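Local coordinates for protein Ika8 (Synthetic construct, PDB 6G6O) that has no known natural function, being a computationally designed artificial protein built as a symmetrical eight-bladed beta-propeller of WD40-type repeats, at residues L141-D145 / N146-S150; L221-D225 / N226-S230. One frame throughout, in Å; residues are numbered along the deposited sequence.

Interaction 1: L141-D145 / N146-S150; sequences LQFKD and NIVVS
L141-K144 and I147-S150 run antiparallel at 167°, joined by a type I' turn from K144 to I147 in which D145 and N146 both take positive phi. Q142 and V149 form a hydrogen-bonded pair with two nearly straight bonds, Q142 N to V149 O at 3.0 Å and V149 N to Q142 O at 2.8 Å. Beside the turn the pairing of K144 with I147 is more bent: I147 N reaches K144 O at 2.9 Å from well above the carbonyl plane.

L141, F143, V148 and S150 share one face. F143 lays its ring towards the turn, CG lying opposite the backbone N across the CA-CB bond (chi1 163°), and the ring edge, not a face, meets the backbone there: CD1 is 3.2 Å from I147 O and CE1 3.6 Å from N146 CA. V148 splits its methyls between two side chains of the facing strand, CG2 meeting F143 CD1 obliquely at 3.6 Å and CG1 lying 3.8 Å from L141 CD2. L141 CD2 also packs on S150 CB. Strand 107-112 covers this face through V109, which touches L141, F143 and V148. A serine in place of F143 would probably leave V148 CG2 without its ring partner and open a gap beside the turn. On the other face, V149 packs on L181 and F183 of strand 178-184.

S150 OG is hydrogen-bonded to H134 NE2, a serine-histidine link familiar from WD40 repeats. The hairpin joins the first two strands of a four-stranded antiparallel blade, the repeating unit of the beta-propeller, by a two-residue turn.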
loop_
_atom_site.group_PDB
_atom_site.type_symbol
_atom_site.label_atom_id
_atom_site.label_comp_id
_atom_site.label_asym_id
_atom_site.label_seq_id
_atom_site.Cartn_x
_atom_site.Cartn_y
_atom_site.Cartn_z
ATOM N N LEU A 141 1.243 -7.673 -0.850
ATOM C CA LEU A 141 0.088 -8.524 -1.130
ATOM C C LEU A 141 -0.729 -7.886 -2.244
ATOM O O LEU A 141 -1.355 -6.844 -2.032
ATOM C CB LEU A 141 -0.767 -8.718 0.119
ATOM C CG LEU A 141 -0.783 -10.086 0.803
ATOM C CD1 LEU A 141 -2.056 -10.243 1.619
ATOM C CD2 LEU A 141 -0.657 -11.208 -0.214
ATOM N N GLN A 142 -0.733 -8.512 -3.418
ATOM C CA GLN A 142 -1.587 -8.107 -4.526
ATOM C C GLN A 142 -2.495 -9.270 -4.892
ATOM O O GLN A 142 -2.030 -10.405 -5.034
ATOM C CB GLN A 142 -0.761 -7.669 -5.738
ATOM C CG GLN A 142 0.034 -6.390 -5.517
ATOM C CD GLN A 142 -0.841 -5.201 -5.165
ATOM O OE1 GLN A 142 -1.985 -5.101 -5.606
ATOM N NE2 GLN A 142 -0.301 -4.290 -4.363
ATOM N N PHE A 143 -3.787 -8.986 -5.043
ATOM C CA PHE A 143 -4.786 -10.024 -5.257
ATOM C C PHE A 143 -5.785 -9.553 -6.303
ATOM O O PHE A 143 -6.503 -8.574 -6.080
ATOM C CB PHE A 143 -5.493 -10.370 -3.943
ATOM C CG PHE A 143 -6.786 -11.105 -4.119
ATOM C CD1 PHE A 143 -6.855 -12.240 -4.907
ATOM C CD2 PHE A 143 -7.932 -10.667 -3.480
ATOM C CE1 PHE A 143 -8.047 -12.914 -5.067
ATOM C CE2 PHE A 143 -9.123 -11.339 -3.634
ATOM C CZ PHE A 143 -9.181 -12.466 -4.428
ATOM N N LYS A 144 -5.820 -10.248 -7.440
ATOM C CA LYS A 144 -6.779 -9.988 -8.504
ATOM C C LYS A 144 -7.136 -11.307 -9.174
ATOM O O LYS A 144 -6.284 -12.191 -9.302
ATOM C CB LYS A 144 -6.229 -9.013 -9.559
ATOM C CG LYS A 144 -5.701 -7.692 -9.019
ATOM C CD LYS A 144 -4.341 -7.353 -9.613
ATOM C CE LYS A 144 -3.622 -6.295 -8.786
ATOM N NZ LYS A 144 -2.225 -6.068 -9.255
ATOM N N ASP A 145 -8.396 -11.430 -9.591
ATOM C CA ASP A 145 -8.861 -12.539 -10.429
ATOM C C ASP A 145 -8.548 -13.896 -9.801
ATOM O O ASP A 145 -7.996 -14.793 -10.441
ATOM C CB ASP A 145 -8.262 -12.442 -11.833
ATOM C CG ASP A 145 -8.923 -11.371 -12.676
ATOM O OD1 ASP A 145 -10.170 -11.338 -12.726
ATOM O OD2 ASP A 145 -8.195 -10.561 -13.286
ATOM N N ASN A 146 -8.913 -14.041 -8.527
ATOM C CA ASN A 146 -8.702 -15.267 -7.759
ATOM C C ASN A 146 -7.236 -15.690 -7.723
ATOM O O ASN A 146 -6.931 -16.861 -7.477
ATOM C CB ASN A 146 -9.567 -16.415 -8.293
ATOM C CG ASN A 146 -10.970 -16.405 -7.718
ATOM O OD1 ASN A 146 -11.157 -16.257 -6.509
ATOM N ND2 ASN A 146 -11.966 -16.568 -8.582
ATOM N N ILE A 147 -6.319 -14.758 -7.964
ATOM C CA ILE A 147 -4.887 -15.024 -7.941
ATOM C C ILE A 147 -4.252 -14.112 -6.904
ATOM O O ILE A 147 -4.426 -12.888 -6.956
ATOM C CB ILE A 147 -4.242 -14.811 -9.323
ATOM C CG1 ILE A 147 -4.856 -15.759 -10.357
ATOM C CG2 ILE A 147 -2.734 -15.004 -9.246
ATOM C CD1 ILE A 147 -4.296 -15.585 -11.753
ATOM N N VAL A 148 -3.524 -14.706 -5.964
ATOM C CA VAL A 148 -2.825 -13.974 -4.914
ATOM C C VAL A 148 -1.333 -14.036 -5.198
ATOM O O VAL A 148 -0.775 -15.122 -5.391
ATOM C CB VAL A 148 -3.140 -14.547 -3.521
ATOM C CG1 VAL A 148 -2.390 -13.772 -2.449
ATOM C CG2 VAL A 148 -4.634 -14.520 -3.261
ATOM N N VAL A 149 -0.688 -12.872 -5.227
ATOM C CA VAL A 149 0.758 -12.767 -5.373
ATOM C C VAL A 149 1.293 -12.083 -4.125
ATOM O O VAL A 149 0.930 -10.936 -3.836
ATOM C CB VAL A 149 1.155 -11.997 -6.641
ATOM C CG1 VAL A 149 2.658 -12.048 -6.836
ATOM C CG2 VAL A 149 0.441 -12.576 -7.850
ATOM N N SER A 150 2.150 -12.784 -3.388
ATOM C CA SER A 150 2.623 -12.330 -2.089
ATOM C C SER A 150 4.139 -12.206 -2.082
ATOM O O SER A 150 4.846 -12.975 -2.739
ATOM C CB SER A 150 2.182 -13.289 -0.980
ATOM O OG SER A 150 2.721 -14.583 -1.184
#

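Interaction 2: L221-D225 / N226-S230; sequences LQFKD and NIVVS
V229 N donates to Q222 O at 3.1 Å, nearly straight and in the carbonyl plane, the only one of the four cross-strand hydrogen bonds that is not weak. The return bond from Q222 N to V229 O is weak, bent to 122°. Both bonds between K224 and I227 are weak as well, the one from I227 N to K224 O stretching to 3.4 Å. They close a beta hairpin, the inner pair of strands in a WD40-type propeller blade, through a type II' turn with D225 and N226 at its corners. D225 has positive phi there, whereas N226 has negative phi. A long salt bridge, K224 NZ to D225 OD2 at 3.8 Å, joins the first two residues of the turn. Two CH...O contacts supplement the bonding between the strands: V228 CA lies 3.4 Å from Q222 O, and L221 CA sits equally near V229 O.

The packing is carried by F223, L221 and V228, which share a face of the hairpin. CG of F223 swings to the backbone N side, opposite the carbonyl carbon (chi1 -58°), which sets the ring alongside V228. The ring meets V228 obliquely, CE1 being nearest to CG2 at 3.5 Å. The other V228 methyl, CG1, bridges between this ring and L221 CD2. Beyond, A180 of strand 178-184 touches both L221 and F223, and I242 closes on F223 and V228. On the opposite face, V229 and I227 pack on F263 of strand 258-264.

S230 OG is hydrogen-bonded to Q215 OE1, more weakly to W240 NE1, while S230 CB, on the same face as V228, receives L221 CD2 at 3.6 Å.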
loop_
_atom_site.group_PDB
_atom_site.type_symbol
_atom_site.label_atom_id
_atom_site.label_comp_id
_atom_site.label_asym_id
_atom_site.label_seq_id
_atom_site.Cartn_x
_atom_site.Cartn_y
_atom_site.Cartn_z
ATOM N N LEU A 221 7.770 1.915 -3.474
ATOM C CA LEU A 221 7.635 1.572 -4.880
ATOM C C LEU A 221 6.190 1.762 -5.313
ATOM O O LEU A 221 5.265 1.744 -4.497
ATOM C CB LEU A 221 8.066 0.126 -5.162
ATOM C CG LEU A 221 9.554 -0.170 -5.323
ATOM C CD1 LEU A 221 9.734 -1.586 -5.823
ATOM C CD2 LEU A 221 10.196 0.812 -6.276
ATOM N N GLN A 222 6.008 1.938 -6.619
ATOM C CA GLN A 222 4.678 2.065 -7.197
ATOM C C GLN A 222 4.722 1.578 -8.637
ATOM O O GLN A 222 5.629 1.943 -9.389
ATOM C CB GLN A 222 4.182 3.513 -7.133
ATOM C CG GLN A 222 2.672 3.650 -7.190
ATOM C CD GLN A 222 2.023 3.510 -5.831
ATOM O OE1 GLN A 222 2.702 3.483 -4.804
ATOM N NE2 GLN A 222 0.698 3.419 -5.817
ATOM N N PHE A 223 3.746 0.752 -9.010
ATOM C CA PHE A 223 3.645 0.201 -10.356
ATOM C C PHE A 223 2.332 0.649 -10.976
ATOM O O PHE A 223 1.258 0.387 -10.420
ATOM C CB PHE A 223 3.728 -1.328 -10.339
ATOM C CG PHE A 223 4.986 -1.863 -9.723
ATOM C CD1 PHE A 223 6.164 -1.908 -10.448
ATOM C CD2 PHE A 223 4.988 -2.336 -8.422
ATOM C CE1 PHE A 223 7.321 -2.404 -9.885
ATOM C CE2 PHE A 223 6.143 -2.832 -7.855
ATOM C CZ PHE A 223 7.311 -2.866 -8.588
ATOM N N LYS A 224 2.419 1.324 -12.118
ATOM C CA LYS A 224 1.248 1.672 -12.919
ATOM C C LYS A 224 1.614 1.406 -14.371
ATOM O O LYS A 224 2.459 2.108 -14.935
ATOM C CB LYS A 224 0.833 3.129 -12.711
ATOM C CG LYS A 224 -0.621 3.417 -13.058
ATOM C CD LYS A 224 -0.946 4.892 -12.883
ATOM C CE LYS A 224 -0.813 5.652 -14.193
ATOM N NZ LYS A 224 -1.982 5.427 -15.089
ATOM N N ASP A 225 0.988 0.390 -14.962
ATOM C CA ASP A 225 1.351 -0.119 -16.291
ATOM C C ASP A 225 2.804 -0.583 -16.200
ATOM O O ASP A 225 3.155 -1.285 -15.238
ATOM C CB ASP A 225 1.050 0.933 -17.353
ATOM C CG ASP A 225 -0.419 1.309 -17.399
ATOM O OD1 ASP A 225 -1.253 0.415 -17.657
ATOM O OD2 ASP A 225 -0.742 2.494 -17.175
ATOM N N ASN A 226 3.677 -0.222 -17.143
ATOM C CA ASN A 226 5.055 -0.697 -17.155
ATOM C C ASN A 226 6.041 0.350 -16.644
ATOM O O ASN A 226 7.202 0.363 -17.064
ATOM C CB ASN A 226 5.448 -1.145 -18.562
ATOM C CG ASN A 226 4.428 -2.077 -19.184
ATOM O OD1 ASN A 226 3.985 -3.041 -18.559
ATOM N ND2 ASN A 226 4.048 -1.794 -20.425
ATOM N N ILE A 227 5.607 1.223 -15.740
ATOM C CA ILE A 227 6.437 2.304 -15.222
ATOM C C ILE A 227 6.551 2.143 -13.714
ATOM O O ILE A 227 5.548 1.897 -13.034
ATOM C CB ILE A 227 5.862 3.683 -15.593
ATOM C CG1 ILE A 227 5.882 3.868 -17.110
ATOM C CG2 ILE A 227 6.645 4.796 -14.913
ATOM C CD1 ILE A 227 5.127 5.087 -17.592
ATOM N N VAL A 228 7.771 2.272 -13.196
ATOM C CA VAL A 228 8.049 2.144 -11.769
ATOM C C VAL A 228 8.470 3.503 -11.231
ATOM O O VAL A 228 9.295 4.194 -11.842
ATOM C CB VAL A 228 9.142 1.096 -11.491
ATOM C CG1 VAL A 228 9.281 0.858 -9.995
ATOM C CG2 VAL A 228 8.826 -0.195 -12.200
ATOM N N VAL A 229 7.906 3.881 -10.088
ATOM C CA VAL A 229 8.326 5.059 -9.341
ATOM C C VAL A 229 8.990 4.569 -8.064
ATOM O O VAL A 229 8.350 3.909 -7.237
ATOM C CB VAL A 229 7.145 5.992 -9.033
ATOM C CG1 VAL A 229 7.640 7.264 -8.364
ATOM C CG2 VAL A 229 6.383 6.315 -10.307
ATOM N N SER A 230 10.274 4.882 -7.905
ATOM C CA SER A 230 11.066 4.404 -6.781
ATOM C C SER A 230 11.567 5.583 -5.963
ATOM O O SER A 230 12.143 6.528 -6.513
ATOM C CB SER A 230 12.248 3.557 -7.262
ATOM O OG SER A 230 12.973 4.217 -8.283
#

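Interactions 1 and 2 come in series along the chain and hold equivalent places in two copies of the same repeat sequence, in separate four-stranded antiparallel sheets. Their centres lie about 17 Å apart and their nearest atoms about 7 Å apart, without touching. The blade containing strand 178-184 stands between them: that strand meets residues of 141-150 on one side and residues of 221-230 on the other. Each hairpin pairs the first two strands of its blade, and each second strand pairs with a third, 157-161 or 237-241. Identical sequences nevertheless adopt type I' and type II' turns, so the symmetry is not exact at the turns in this crystal, where lattice contacts at 225-227 may contribute.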